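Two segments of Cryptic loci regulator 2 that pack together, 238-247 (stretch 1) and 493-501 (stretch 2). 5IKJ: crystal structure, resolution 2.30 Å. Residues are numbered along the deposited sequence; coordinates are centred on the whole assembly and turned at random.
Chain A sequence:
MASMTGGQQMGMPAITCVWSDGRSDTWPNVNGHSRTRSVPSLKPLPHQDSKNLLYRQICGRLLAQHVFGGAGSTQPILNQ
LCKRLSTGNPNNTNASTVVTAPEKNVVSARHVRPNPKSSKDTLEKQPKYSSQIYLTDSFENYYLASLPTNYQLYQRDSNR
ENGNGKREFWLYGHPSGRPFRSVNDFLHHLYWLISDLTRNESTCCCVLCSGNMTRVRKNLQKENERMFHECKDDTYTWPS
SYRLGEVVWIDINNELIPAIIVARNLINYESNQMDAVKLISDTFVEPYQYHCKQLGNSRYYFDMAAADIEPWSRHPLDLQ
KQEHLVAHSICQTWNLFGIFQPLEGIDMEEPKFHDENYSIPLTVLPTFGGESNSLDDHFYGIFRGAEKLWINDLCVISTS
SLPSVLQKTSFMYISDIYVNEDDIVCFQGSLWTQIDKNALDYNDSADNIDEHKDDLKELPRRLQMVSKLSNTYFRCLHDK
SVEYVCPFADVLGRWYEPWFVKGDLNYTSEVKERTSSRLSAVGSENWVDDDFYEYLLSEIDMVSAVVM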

# COMPACT_ATOMS: atom_id res chain seq x y z
N TRP A 238 -9.99 -4.21 1.16
CA TRP A 238 -11.13 -3.55 1.80
C TRP A 238 -11.49 -2.30 1.02
O TRP A 238 -11.44 -1.18 1.55
N PRO A 239 -11.88 -2.45 -0.25
CA PRO A 239 -12.03 -1.27 -1.11
C PRO A 239 -13.26 -0.43 -0.82
O PRO A 239 -13.22 0.79 -1.04
N SER A 240 -14.36 -1.02 -0.36
CA SER A 240 -15.59 -0.27 -0.13
C SER A 240 -15.47 0.41 1.22
O SER A 240 -15.92 -0.11 2.25
N SER A 241 -14.85 1.58 1.23
CA SER A 241 -14.43 2.21 2.48
C SER A 241 -14.00 3.64 2.19
O SER A 241 -13.82 4.04 1.04
N TYR A 242 -13.83 4.41 3.26
CA TYR A 242 -13.24 5.73 3.19
C TYR A 242 -11.73 5.63 3.43
O TYR A 242 -11.24 4.70 4.07
N ARG A 243 -11.00 6.61 2.90
CA ARG A 243 -9.56 6.49 2.75
C ARG A 243 -8.84 7.55 3.58
O ARG A 243 -9.34 8.65 3.80
N LEU A 244 -7.65 7.18 4.04
CA LEU A 244 -6.87 8.03 4.93
C LEU A 244 -6.55 9.35 4.25
O LEU A 244 -5.98 9.38 3.16
N GLY A 245 -6.92 10.45 4.91
CA GLY A 245 -6.68 11.78 4.39
C GLY A 245 -7.83 12.38 3.62
O GLY A 245 -7.73 13.55 3.21
N GLU A 246 -8.91 11.65 3.41
CA GLU A 246 -10.04 12.18 2.66
C GLU A 246 -10.87 13.12 3.52
O GLU A 246 -10.97 12.97 4.74
N VAL A 247 -11.48 14.10 2.86
CA VAL A 247 -12.41 15.03 3.49
C VAL A 247 -13.82 14.51 3.26
O VAL A 247 -14.22 14.26 2.11
N GLY A 493 -13.84 12.00 -10.18
CA GLY A 493 -13.80 11.58 -8.79
C GLY A 493 -13.79 10.07 -8.69
O GLY A 493 -13.65 9.36 -9.69
N ARG A 494 -13.94 9.60 -7.46
CA ARG A 494 -14.00 8.17 -7.22
C ARG A 494 -15.31 7.58 -7.72
O ARG A 494 -16.36 8.23 -7.73
N TRP A 495 -15.25 6.32 -8.14
CA TRP A 495 -16.43 5.49 -8.30
C TRP A 495 -16.68 4.75 -6.99
O TRP A 495 -15.76 4.17 -6.41
N TYR A 496 -17.92 4.79 -6.52
CA TYR A 496 -18.30 4.13 -5.28
C TYR A 496 -19.22 2.95 -5.56
O TYR A 496 -20.01 2.97 -6.51
N GLU A 497 -19.11 1.93 -4.73
CA GLU A 497 -19.95 0.75 -4.87
C GLU A 497 -21.42 1.19 -4.83
O GLU A 497 -21.76 2.19 -4.20
N PRO A 498 -22.31 0.46 -5.50
CA PRO A 498 -23.68 0.97 -5.67
C PRO A 498 -24.43 1.17 -4.37
O PRO A 498 -25.32 2.03 -4.30
N TRP A 499 -24.10 0.41 -3.32
CA TRP A 499 -24.73 0.59 -2.02
C TRP A 499 -24.08 1.70 -1.20
O TRP A 499 -24.62 2.08 -0.16
N PHE A 500 -22.93 2.22 -1.65
CA PHE A 500 -22.12 3.10 -0.81
C PHE A 500 -22.82 4.42 -0.51
O PHE A 500 -22.60 5.00 0.55
N VAL A 501 -23.67 4.90 -1.42
CA VAL A 501 -24.26 6.23 -1.29
C VAL A 501 -25.71 6.16 -1.75
O VAL A 501 -25.98 6.01 -2.95

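R494 is the polar centre of this contact, and its side chain (chi1 m, chi2 t, chi3 p), directed toward stretch 1, donates there through NH1 and NH2. R494 NH2 gives a hydrogen bond to the backbone carbonyl S241 O (3.2 Å), and R494 NH1 adds a weak one to the same S241 O (3.5 Å). R494 NH1 also donates to E246 OE1 (3.1 Å) within a salt bridge, in which E246 OE2 lies 3.1 Å from R494 NH1. These acceptors sit near the guanidinium plane, leaving a face free for R243 (chi1 m, then extended), whose guanidinium stacks flat on it, centres 3.6 Å apart. R243 NH1 and R494 NE, 3.3 Å apart, are both donors and do not bond; R243 NH1 and NH2 are satisfied elsewhere in the structure. E246 OE2 also accepts from R243 N (2.9 Å), and weakly from water 1 (2.9 Å from E246 OE2), which donates as well to Y496 OH (3.0 Å), joining the stretches. S240 (t) points toward stretch 2, and its OG donates a weak hydrogen bond to OE1 of E497 (chi1 m, chi2 p; 3.0 Å), which points toward stretch 1; E497 OE2 is satisfied elsewhere. S241 (p) points away; its OG bonds W238 O (2.7 Å) within its own stretch. F500 (t), pointing toward stretch 1, supplies the apolar contact, its CZ 3.3 Å from Y242 CZ over one face of the tyrosine ring, with the ring planes inclined at 46°. Y242 (m) leaves sideways but its end comes nearer, its OH bonded elsewhere.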

# COMPACT_ATOMS: atom_id res chain seq x y z
CB TRP A 238 -10.80 -3.23 3.26
CG TRP A 238 -10.01 -4.30 3.95
CD1 TRP A 238 -8.68 -4.27 4.25
CD2 TRP A 238 -10.51 -5.55 4.43
NE1 TRP A 238 -8.31 -5.43 4.89
CE2 TRP A 238 -9.42 -6.24 5.01
CE3 TRP A 238 -11.76 -6.17 4.43
CZ2 TRP A 238 -9.54 -7.50 5.58
CZ3 TRP A 238 -11.89 -7.43 5.00
CH2 TRP A 238 -10.78 -8.08 5.56
CB PRO A 239 -12.08 -1.88 -2.52
CG PRO A 239 -12.62 -3.25 -2.31
CD PRO A 239 -12.05 -3.71 -0.99
CB SER A 240 -16.81 -1.18 -0.21
OG SER A 240 -17.99 -0.44 -0.47
CB SER A 241 -13.30 1.43 3.14
OG SER A 241 -12.19 1.32 2.26
CB TYR A 242 -13.89 6.68 4.20
CG TYR A 242 -15.33 6.98 3.85
CD1 TYR A 242 -15.65 8.04 3.02
CD2 TYR A 242 -16.36 6.20 4.34
CE1 TYR A 242 -16.96 8.32 2.69
CE2 TYR A 242 -17.68 6.47 4.02
CZ TYR A 242 -17.97 7.53 3.20
OH TYR A 242 -19.28 7.80 2.87
CB ARG A 243 -9.16 6.60 1.27
CG ARG A 243 -9.72 5.45 0.45
CD ARG A 243 -9.53 5.62 -1.04
NE ARG A 243 -9.89 4.40 -1.75
CZ ARG A 243 -10.07 4.31 -3.07
NH1 ARG A 243 -9.93 5.39 -3.84
NH2 ARG A 243 -10.39 3.15 -3.62
CB LEU A 244 -5.58 7.30 5.32
CG LEU A 244 -5.79 6.01 6.12
CD1 LEU A 244 -4.48 5.23 6.25
CD2 LEU A 244 -6.37 6.31 7.49
CB GLU A 246 -10.93 11.05 2.15
CG GLU A 246 -10.28 10.14 1.12
CD GLU A 246 -11.28 9.28 0.39
OE1 GLU A 246 -11.25 9.26 -0.86
OE2 GLU A 246 -12.11 8.63 1.06
CB VAL A 247 -12.24 16.45 2.93
CG1 VAL A 247 -13.36 17.37 3.40
CG2 VAL A 247 -10.88 17.02 3.34
CB ARG A 494 -13.87 7.87 -5.73
CG ARG A 494 -12.50 8.12 -5.13
CD ARG A 494 -12.50 7.78 -3.64
NE ARG A 494 -13.02 6.43 -3.40
CZ ARG A 494 -13.17 5.89 -2.20
NH1 ARG A 494 -12.84 6.56 -1.11
NH2 ARG A 494 -13.66 4.66 -2.09
CB TRP A 495 -16.24 4.49 -9.45
CG TRP A 495 -17.36 3.50 -9.60
CD1 TRP A 495 -18.46 3.62 -10.41
CD2 TRP A 495 -17.49 2.23 -8.94
NE1 TRP A 495 -19.26 2.51 -10.29
CE2 TRP A 495 -18.68 1.64 -9.40
CE3 TRP A 495 -16.70 1.54 -8.01
CZ2 TRP A 495 -19.11 0.39 -8.95
CZ3 TRP A 495 -17.13 0.30 -7.57
CH2 TRP A 495 -18.33 -0.26 -8.04
CB TYR A 496 -18.99 5.11 -4.32
CG TYR A 496 -18.10 6.24 -3.85
CD1 TYR A 496 -17.17 6.06 -2.84
CD2 TYR A 496 -18.21 7.51 -4.42
CE1 TYR A 496 -16.37 7.10 -2.41
CE2 TYR A 496 -17.42 8.55 -3.99
CZ TYR A 496 -16.50 8.34 -2.99
OH TYR A 496 -15.70 9.37 -2.56
CB GLU A 497 -19.66 -0.26 -3.76
CG GLU A 497 -18.27 -0.92 -3.86
CD GLU A 497 -17.14 0.02 -3.49
OE1 GLU A 497 -17.43 1.13 -2.98
OE2 GLU A 497 -15.97 -0.34 -3.69
CB PRO A 498 -24.35 -0.10 -6.56
CG PRO A 498 -23.55 -1.33 -6.34
CD PRO A 498 -22.14 -0.89 -6.08
CB TRP A 499 -24.68 -0.71 -1.22
CG TRP A 499 -23.28 -1.16 -0.90
CD1 TRP A 499 -22.47 -0.68 0.09
CD2 TRP A 499 -22.53 -2.18 -1.57
NE1 TRP A 499 -21.26 -1.33 0.07
CE2 TRP A 499 -21.27 -2.26 -0.94
CE3 TRP A 499 -22.80 -3.03 -2.64
CZ2 TRP A 499 -20.29 -3.16 -1.34
CZ3 TRP A 499 -21.82 -3.92 -3.04
CH2 TRP A 499 -20.58 -3.98 -2.39
CB PHE A 500 -20.78 3.35 -1.49
CG PHE A 500 -19.74 3.95 -0.59
CD1 PHE A 500 -18.99 3.15 0.26
CD2 PHE A 500 -19.51 5.32 -0.59
CE1 PHE A 500 -18.04 3.70 1.09
CE2 PHE A 500 -18.55 5.87 0.24
CZ PHE A 500 -17.82 5.06 1.08
CB VAL A 501 -23.50 7.29 -2.11
CG1 VAL A 501 -23.94 8.68 -1.68
CG2 VAL A 501 -22.00 7.12 -1.95
O HOH W 1 -14.67 9.80 0.19